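Local coordinates for protein chitinase (Jonesia denitrificans, PDB 5VG0) that probably degrades chitin and carries, as the part described here, a copper-binding lytic polysaccharide monooxygenase domain with peroxide at its histidine-brace copper, at residues 19-24 with 55-60; 65-70 with 109-114; 118-123 with 135-140. All coordinates share one frame; numbering follows the deposited sequence. Where two conformers were deposited one is given.

Overall arrangement
Three contacts run from the core to the surface of this lytic polysaccharide monooxygenase domain. Interaction 3 is its core: two long strands of one hairpin, joined by backbone hydrogen bonds and mostly buried side chains. Interaction 2, partly buried, holds the ends of two strands of the three-stranded sheet; its leucines and valine face inward, where Leu70 meets Met137 and both Leu110 and Leu113 meet Ile120 of interaction 3. Its other face pairs Asp69 with Thr109 by a side-chain hydrogen bond. Interaction 1 differs in kind, a surface contact between two loops that relies on aromatic and aliphatic packing plus one water. It borders interaction 3 where Trp59 and Pro60 pack on Asp138.

Interaction 1 of 3, residues 19-24 with 55-60; sequences TSFDCG and NSKPWP
Phe21 pushes the CZ corner of its ring into the face of the Trp59 indole and has the largest share of the buried surface. The pair is T-shaped, the planes standing at 87°. The phenyl and six-membered indole centroids lie 4.9 Å apart. Phe21 CZ comes within 3.8 Å of Trp59 CZ3. Phe21 CG sits between the backbone N and the carbonyl carbon (chi1 50°), which starts the ring toward Lys57 and Trp59. One phenyl face is roofed by the aliphatic part of Lys57, whose CD makes a CH-pi contact 4.0 Å from the Phe21 ring centroid and whose CB lies 3.7 Å from Phe21 CZ. Thr19 CB of the same loop lies over the opposite face. Beyond CD the lysine turns away, and its ammonium pairs with Asp54.

Pro58 runs alongside the phenylalanine in the opposite sense, with its CD 3.8 Å from Phe21 CD1. No direct hydrogen bond joins the loops; instead one water accepts from Ser20 N (3.0 Å) and donates to Pro58 O (2.8 Å). Within the first loop, the Thr19 hydroxyl donates to Phe21 O, while Asp22 forms an Asx turn with Gly24 N.

Trp59 is further fixed by a bond from NE1 to Asp54 O and a cation-pi contact with Arg10. The contact thus joins the loop following helix 10-15 to the one leading into strand 62-64, with Thr19 and Pro60 resting on Leu13 and Trp59 on Cys14 of that helix.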
# COMPACT_ATOMS: atom_id res chain seq x y z
N THR A 19 16.05 -0.51 -1.32
CA THR A 19 16.22 -1.86 -1.82
C THR A 19 17.63 -2.03 -2.37
O THR A 19 18.28 -1.08 -2.78
CB THR A 19 15.22 -2.16 -2.93
OG1 THR A 19 15.39 -1.23 -4.00
CG2 THR A 19 13.79 -2.07 -2.41
N SER A 20 18.09 -3.27 -2.37
CA SER A 20 19.40 -3.63 -2.89
C SER A 20 19.36 -4.05 -4.34
O SER A 20 20.37 -4.50 -4.89
CB SER A 20 19.95 -4.79 -2.06
OG SER A 20 19.03 -5.85 -2.12
N PHE A 21 18.22 -3.96 -4.97
CA PHE A 21 18.01 -4.30 -6.36
C PHE A 21 17.31 -3.13 -7.03
O PHE A 21 16.64 -2.32 -6.38
CB PHE A 21 17.18 -5.58 -6.47
CG PHE A 21 15.92 -5.56 -5.63
CD1 PHE A 21 15.93 -6.00 -4.32
CD2 PHE A 21 14.73 -5.07 -6.15
CE1 PHE A 21 14.78 -5.95 -3.55
CE2 PHE A 21 13.58 -5.02 -5.39
CZ PHE A 21 13.62 -5.45 -4.09
N ASP A 22 17.49 -3.04 -8.34
CA ASP A 22 16.86 -2.00 -9.13
C ASP A 22 15.39 -2.35 -9.33
O ASP A 22 15.06 -3.45 -9.77
CB ASP A 22 17.59 -1.90 -10.47
CG ASP A 22 17.07 -0.79 -11.40
OD1 ASP A 22 16.18 0.01 -11.05
OD2 ASP A 22 17.62 -0.71 -12.53
N CYS A 23 14.51 -1.43 -8.98
CA CYS A 23 13.09 -1.66 -9.16
C CYS A 23 12.57 -1.19 -10.50
O CYS A 23 11.42 -1.45 -10.82
CB CYS A 23 12.28 -0.96 -8.08
SG CYS A 23 12.76 -1.39 -6.41
N GLY A 24 13.38 -0.48 -11.29
CA GLY A 24 12.89 0.06 -12.53
C GLY A 24 12.03 1.30 -12.35
O GLY A 24 12.26 2.12 -11.46
N ASN A 55 8.09 -11.95 -4.93
CA ASN A 55 8.46 -12.27 -3.56
C ASN A 55 9.83 -12.92 -3.45
O ASN A 55 10.31 -13.12 -2.32
CB ASN A 55 7.40 -13.15 -2.91
CG ASN A 55 6.08 -12.44 -2.75
OD1 ASN A 55 6.03 -11.29 -2.33
ND2 ASN A 55 5.03 -13.09 -3.15
N SER A 56 10.49 -13.23 -4.55
CA SER A 56 11.84 -13.77 -4.49
C SER A 56 12.88 -12.70 -4.20
O SER A 56 14.01 -13.03 -3.81
CB SER A 56 12.18 -14.50 -5.79
OG SER A 56 12.50 -13.61 -6.84
N LYS A 57 12.52 -11.44 -4.36
CA LYS A 57 13.46 -10.36 -4.08
C LYS A 57 13.60 -10.20 -2.57
O LYS A 57 12.66 -10.48 -1.81
CB LYS A 57 12.96 -9.05 -4.66
CG LYS A 57 12.81 -9.01 -6.18
CD LYS A 57 14.16 -8.89 -6.86
CE LYS A 57 14.06 -9.02 -8.38
NZ LYS A 57 14.01 -10.45 -8.82
N PRO A 58 14.76 -9.71 -2.10
CA PRO A 58 14.96 -9.50 -0.65
C PRO A 58 14.33 -8.19 -0.19
O PRO A 58 15.01 -7.20 0.12
CB PRO A 58 16.49 -9.52 -0.53
CG PRO A 58 16.96 -8.98 -1.82
CD PRO A 58 16.01 -9.52 -2.86
N TRP A 59 13.00 -8.17 -0.15
CA TRP A 59 12.28 -6.99 0.28
C TRP A 59 12.58 -6.73 1.75
O TRP A 59 12.43 -7.64 2.58
CB TRP A 59 10.76 -7.18 0.11
CG TRP A 59 10.36 -7.19 -1.33
CD1 TRP A 59 10.03 -8.27 -2.08
CD2 TRP A 59 10.28 -6.05 -2.19
NE1 TRP A 59 9.73 -7.87 -3.36
CE2 TRP A 59 9.88 -6.52 -3.46
CE3 TRP A 59 10.49 -4.68 -2.02
CZ2 TRP A 59 9.71 -5.67 -4.54
CZ3 TRP A 59 10.31 -3.83 -3.11
CH2 TRP A 59 9.93 -4.33 -4.34
N PRO A 60 12.95 -5.52 2.13
CA PRO A 60 13.13 -5.22 3.55
C PRO A 60 11.81 -5.28 4.30
O PRO A 60 10.76 -4.97 3.77
CB PRO A 60 13.69 -3.79 3.54
CG PRO A 60 14.24 -3.59 2.19
CD PRO A 60 13.37 -4.39 1.28
O HOH W 1 16.68 -5.00 -0.36

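Interaction 2 of 3, residues 65-70 with 109-114; sequences ASTVDL and TLTDLP
Ser66 meets the turn around Asp112 and Leu113 through its backbone carbonyl: Leu113 N donates to Ser66 O at 3.0 Å in a nearly straight bond (170°) that uses a lone pair in the carbonyl plane. Asp112, with positive phi and psi, turns the chain so that this N-H points back across the contact.

Thr67 follows, its side chain running abreast of that of Thr111. Thr67 OG1 touches Thr111 CB at 3.6 Å, while the methyl Thr67 CG2 packs 3.7 Å from Thr109 CG2; Thr67 CA makes a CA-H...O contact with Leu110 O.

At Val68 regular antiparallel pairing begins. Val68 N donates to Leu110 O and Leu110 N to Val68 O, both at 2.9 Å, making a hydrogen-bonded pair. Chi1 of 64° places Val68 CG1 between the backbone N and the carbonyl carbon, where this methyl reaches Leu113 CD1 at 3.7 Å and also touches Leu110 CB.

Asp69 and Thr109 form the next, non-hydrogen-bonded pair, linked through their side chains: Thr109 OG1 donates to Asp69 OD1 at 2.8 Å, approaching from 39° out of the carboxylate plane. Leu70 returns to the valine's face and brings CD1 to 4.2 Å from Leu110 CD1.

The two strand ends belong to the three-stranded antiparallel sheet, in which 68-74 lies between 2-6 and 105-110. Leu70 and Leu110 pack on Tyr85 of strand 80-87, and Leu113 on Val87, so the apolar side faces the larger sheet; Gln93 and His92 of strand 90-96 hydrogen-bond the backbone of Thr111.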
# COMPACT_ATOMS: atom_id res chain seq x y z
N ALA A 65 4.38 -3.07 15.96
CA ALA A 65 3.53 -3.64 16.99
C ALA A 65 2.19 -4.08 16.38
O ALA A 65 1.91 -3.83 15.21
CB ALA A 65 3.32 -2.60 18.08
N SER A 66 1.35 -4.72 17.20
CA SER A 66 0.07 -5.24 16.71
C SER A 66 -0.96 -4.15 16.48
O SER A 66 -1.95 -4.38 15.78
CB SER A 66 -0.50 -6.29 17.65
OG SER A 66 -0.74 -5.75 18.93
N THR A 67 -0.75 -2.97 17.07
CA THR A 67 -1.48 -1.76 16.74
C THR A 67 -0.45 -0.78 16.19
O THR A 67 0.60 -0.56 16.81
CB THR A 67 -2.19 -1.19 17.97
OG1 THR A 67 -3.28 -2.04 18.30
CG2 THR A 67 -2.73 0.20 17.72
N VAL A 68 -0.73 -0.21 15.03
CA VAL A 68 0.25 0.61 14.32
C VAL A 68 -0.48 1.72 13.58
O VAL A 68 -1.58 1.51 13.05
CB VAL A 68 1.08 -0.26 13.35
CG1 VAL A 68 0.22 -0.87 12.26
CG2 VAL A 68 2.24 0.53 12.76
N ASP A 69 0.15 2.89 13.51
CA ASP A 69 -0.34 3.98 12.70
C ASP A 69 0.33 3.88 11.33
O ASP A 69 1.56 3.80 11.23
CB ASP A 69 0.01 5.33 13.33
CG ASP A 69 -0.81 5.64 14.56
OD1 ASP A 69 -1.79 4.93 14.84
OD2 ASP A 69 -0.46 6.62 15.25
N LEU A 70 -0.48 3.92 10.29
CA LEU A 70 -0.04 3.82 8.91
C LEU A 70 -0.35 5.15 8.22
O LEU A 70 -1.46 5.65 8.31
CB LEU A 70 -0.80 2.67 8.29
CG LEU A 70 -0.48 2.34 6.87
CD1 LEU A 70 -0.71 0.85 6.69
CD2 LEU A 70 -1.36 3.13 5.94
N THR A 109 -5.12 3.96 11.92
CA THR A 109 -4.63 3.05 12.94
C THR A 109 -5.18 1.66 12.69
O THR A 109 -6.39 1.45 12.72
CB THR A 109 -5.02 3.52 14.34
OG1 THR A 109 -4.53 4.85 14.53
CG2 THR A 109 -4.44 2.60 15.41
N LEU A 110 -4.28 0.72 12.44
CA LEU A 110 -4.64 -0.69 12.33
C LEU A 110 -4.42 -1.34 13.69
O LEU A 110 -3.46 -1.01 14.40
CB LEU A 110 -3.76 -1.39 11.30
CG LEU A 110 -3.85 -0.86 9.88
CD1 LEU A 110 -3.06 -1.75 8.94
CD2 LEU A 110 -5.28 -0.72 9.40
N THR A 111 -5.32 -2.24 14.07
CA THR A 111 -5.22 -2.94 15.35
C THR A 111 -5.36 -4.44 15.13
O THR A 111 -5.81 -4.90 14.08
CB THR A 111 -6.27 -2.48 16.39
OG1 THR A 111 -7.56 -2.98 16.04
CG2 THR A 111 -6.29 -0.98 16.54
N ASP A 112 -4.97 -5.21 16.14
CA ASP A 112 -5.17 -6.66 16.12
C ASP A 112 -4.47 -7.30 14.93
O ASP A 112 -4.98 -8.25 14.33
CB ASP A 112 -6.66 -7.02 16.16
CG ASP A 112 -6.92 -8.49 16.34
OD1 ASP A 112 -6.12 -9.18 17.01
OD2 ASP A 112 -7.94 -8.96 15.83
N LEU A 113 -3.27 -6.83 14.61
CA LEU A 113 -2.47 -7.50 13.59
C LEU A 113 -1.84 -8.76 14.18
O LEU A 113 -1.35 -8.74 15.30
CB LEU A 113 -1.38 -6.58 13.08
CG LEU A 113 -1.88 -5.34 12.34
CD1 LEU A 113 -0.73 -4.41 12.04
CD2 LEU A 113 -2.59 -5.70 11.06
N PRO A 114 -1.84 -9.86 13.43
CA PRO A 114 -1.26 -11.10 13.94
C PRO A 114 0.25 -10.98 14.05
O PRO A 114 0.90 -10.31 13.25
CB PRO A 114 -1.66 -12.13 12.89
CG PRO A 114 -1.77 -11.33 11.63
CD PRO A 114 -2.33 -10.01 12.05

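Interaction 3 of 3, residues 118-123 with 135-140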
# COMPACT_ATOMS: atom_id res chain seq x y z
N HIS A 118 4.20 -10.85 8.01
CA HIS A 118 2.99 -10.72 7.22
C HIS A 118 3.19 -9.65 6.16
O HIS A 118 4.08 -8.81 6.25
CB HIS A 118 1.80 -10.33 8.10
CG HIS A 118 1.55 -11.34 9.15
ND1 HIS A 118 0.90 -12.52 8.89
CD2 HIS A 118 1.95 -11.39 10.44
CE1 HIS A 118 0.88 -13.25 9.98
NE2 HIS A 118 1.52 -12.60 10.94
N THR A 119 2.33 -9.69 5.17
CA THR A 119 2.26 -8.64 4.16
C THR A 119 0.89 -7.98 4.25
O THR A 119 -0.13 -8.66 4.13
CB THR A 119 2.52 -9.17 2.76
OG1 THR A 119 3.85 -9.74 2.73
CG2 THR A 119 2.45 -8.05 1.73
N ILE A 120 0.88 -6.68 4.49
CA ILE A 120 -0.35 -5.90 4.49
C ILE A 120 -0.53 -5.33 3.09
O ILE A 120 0.40 -4.73 2.55
CB ILE A 120 -0.27 -4.75 5.51
CG1 ILE A 120 -0.01 -5.28 6.91
CG2 ILE A 120 -1.54 -3.90 5.47
CD1 ILE A 120 0.28 -4.22 7.93
N LEU A 121 -1.71 -5.50 2.50
CA LEU A 121 -2.07 -4.82 1.27
C LEU A 121 -3.08 -3.73 1.60
O LEU A 121 -4.12 -4.01 2.21
CB LEU A 121 -2.68 -5.79 0.26
CG LEU A 121 -3.31 -5.14 -0.99
CD1 LEU A 121 -2.24 -4.49 -1.85
CD2 LEU A 121 -4.13 -6.13 -1.77
N ALA A 122 -2.75 -2.52 1.22
CA ALA A 122 -3.65 -1.38 1.32
C ALA A 122 -4.18 -1.11 -0.07
O ALA A 122 -3.41 -0.90 -1.00
CB ALA A 122 -2.92 -0.17 1.88
N ARG A 123 -5.50 -1.10 -0.20
CA ARG A 123 -6.19 -0.85 -1.45
C ARG A 123 -7.02 0.41 -1.27
O ARG A 123 -7.94 0.45 -0.46
CB ARG A 123 -7.05 -2.06 -1.79
CG ARG A 123 -7.67 -2.04 -3.14
CD ARG A 123 -8.15 -3.44 -3.52
NE ARG A 123 -9.39 -3.78 -2.86
CZ ARG A 123 -10.08 -4.89 -3.09
NH1 ARG A 123 -9.62 -5.83 -3.91
NH2 ARG A 123 -11.25 -5.08 -2.50
N ASN A 135 -0.82 -0.93 -2.46
CA ASN A 135 0.40 -0.77 -1.68
C ASN A 135 0.60 -1.96 -0.75
O ASN A 135 -0.20 -2.17 0.16
CB ASN A 135 0.36 0.48 -0.79
CG ASN A 135 0.61 1.79 -1.54
OD1 ASN A 135 1.64 2.41 -1.35
ND2 ASN A 135 -0.30 2.19 -2.41
N CYS A 136 1.68 -2.71 -0.95
CA CYS A 136 2.06 -3.77 -0.02
C CYS A 136 3.13 -3.30 0.95
O CYS A 136 4.09 -2.64 0.55
CB CYS A 136 2.61 -4.96 -0.79
SG CYS A 136 1.29 -5.97 -1.44
N MET A 137 2.99 -3.72 2.20
CA MET A 137 3.95 -3.43 3.27
C MET A 137 4.35 -4.75 3.90
O MET A 137 3.49 -5.49 4.40
CB MET A 137 3.34 -2.53 4.35
CG MET A 137 3.13 -1.07 4.00
SD MET A 137 1.97 -0.68 2.67
CE MET A 137 0.46 -1.30 3.38
N ASP A 138 5.63 -5.05 3.89
CA ASP A 138 6.17 -6.24 4.53
C ASP A 138 6.56 -5.90 5.96
O ASP A 138 7.38 -5.01 6.18
CB ASP A 138 7.36 -6.76 3.74
CG ASP A 138 6.97 -7.14 2.34
OD1 ASP A 138 6.16 -8.07 2.19
OD2 ASP A 138 7.46 -6.50 1.40
N VAL A 139 5.96 -6.60 6.91
CA VAL A 139 6.10 -6.26 8.31
C VAL A 139 6.40 -7.50 9.13
O VAL A 139 6.10 -8.63 8.74
CB VAL A 139 4.85 -5.54 8.87
CG1 VAL A 139 4.64 -4.23 8.14
CG2 VAL A 139 3.60 -6.43 8.79
N VAL A 140 7.02 -7.28 10.28
CA VAL A 140 7.16 -8.30 11.30
C VAL A 140 6.53 -7.73 12.56
O VAL A 140 6.97 -6.70 13.07
CB VAL A 140 8.63 -8.68 11.56
CG1 VAL A 140 8.70 -9.78 12.62
CG2 VAL A 140 9.31 -9.12 10.28
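Asp138 turns its carboxylate toward Thr119: Thr119 OG1 donates to Asp138 OD1 at 2.9 Å, nearly in line with the CG-OD1 bond. OD2 forms a salt bridge with Arg10, so the carboxylate links the hairpin to helix 10-15. The other flat groups are held from outside the pair: the His118 imidazole packs on Val87, with ND1 bonded to Asp88 and NE2 to Thr115 O, while the Asn135 side chain touches Trp72 and Gln11, and its OD1 accepts from Val4 N.

Between the strands, His118 with Val139, Ile120 with Met137 and Ala122 with Asn135 are antiparallel hydrogen-bonded pairs, each joined by two backbone bonds; the shorter include Met137 N to Ile120 O and Ala122 N to Asn135 O, both 2.8 Å. CA-H...O contacts from Thr119, Leu121 and Cys136 fill in between them.

On the face with Ile120 and Ala122, the Met137 chain, in one of its two conformers, bends at chi2 and chi3 (both 63°) and folds CE back to 3.9 Å from both Ile120 CG2 and Ala122 CB. The Ile120 and Val139 side chains cross at about a right angle, CD1 of Ile120 4.1 Å from CG2 of Val139. On the face with Thr119, Cys136 SG is flanked by Leu121 CD1 at 3.8 Å and Thr119 CG2 at 4.0 Å, and is disulfide-bonded to Cys42.

Strands 118-126 and 131-141 form an antiparallel beta hairpin, central to the immunoglobulin-like beta sandwich of AA10 monooxygenases. One sandwich sheet meets the other here through Met137 on Leu70 and Ala122 on Trp72; the Asn135 side chain lies about 11 Å from the bound copper ion.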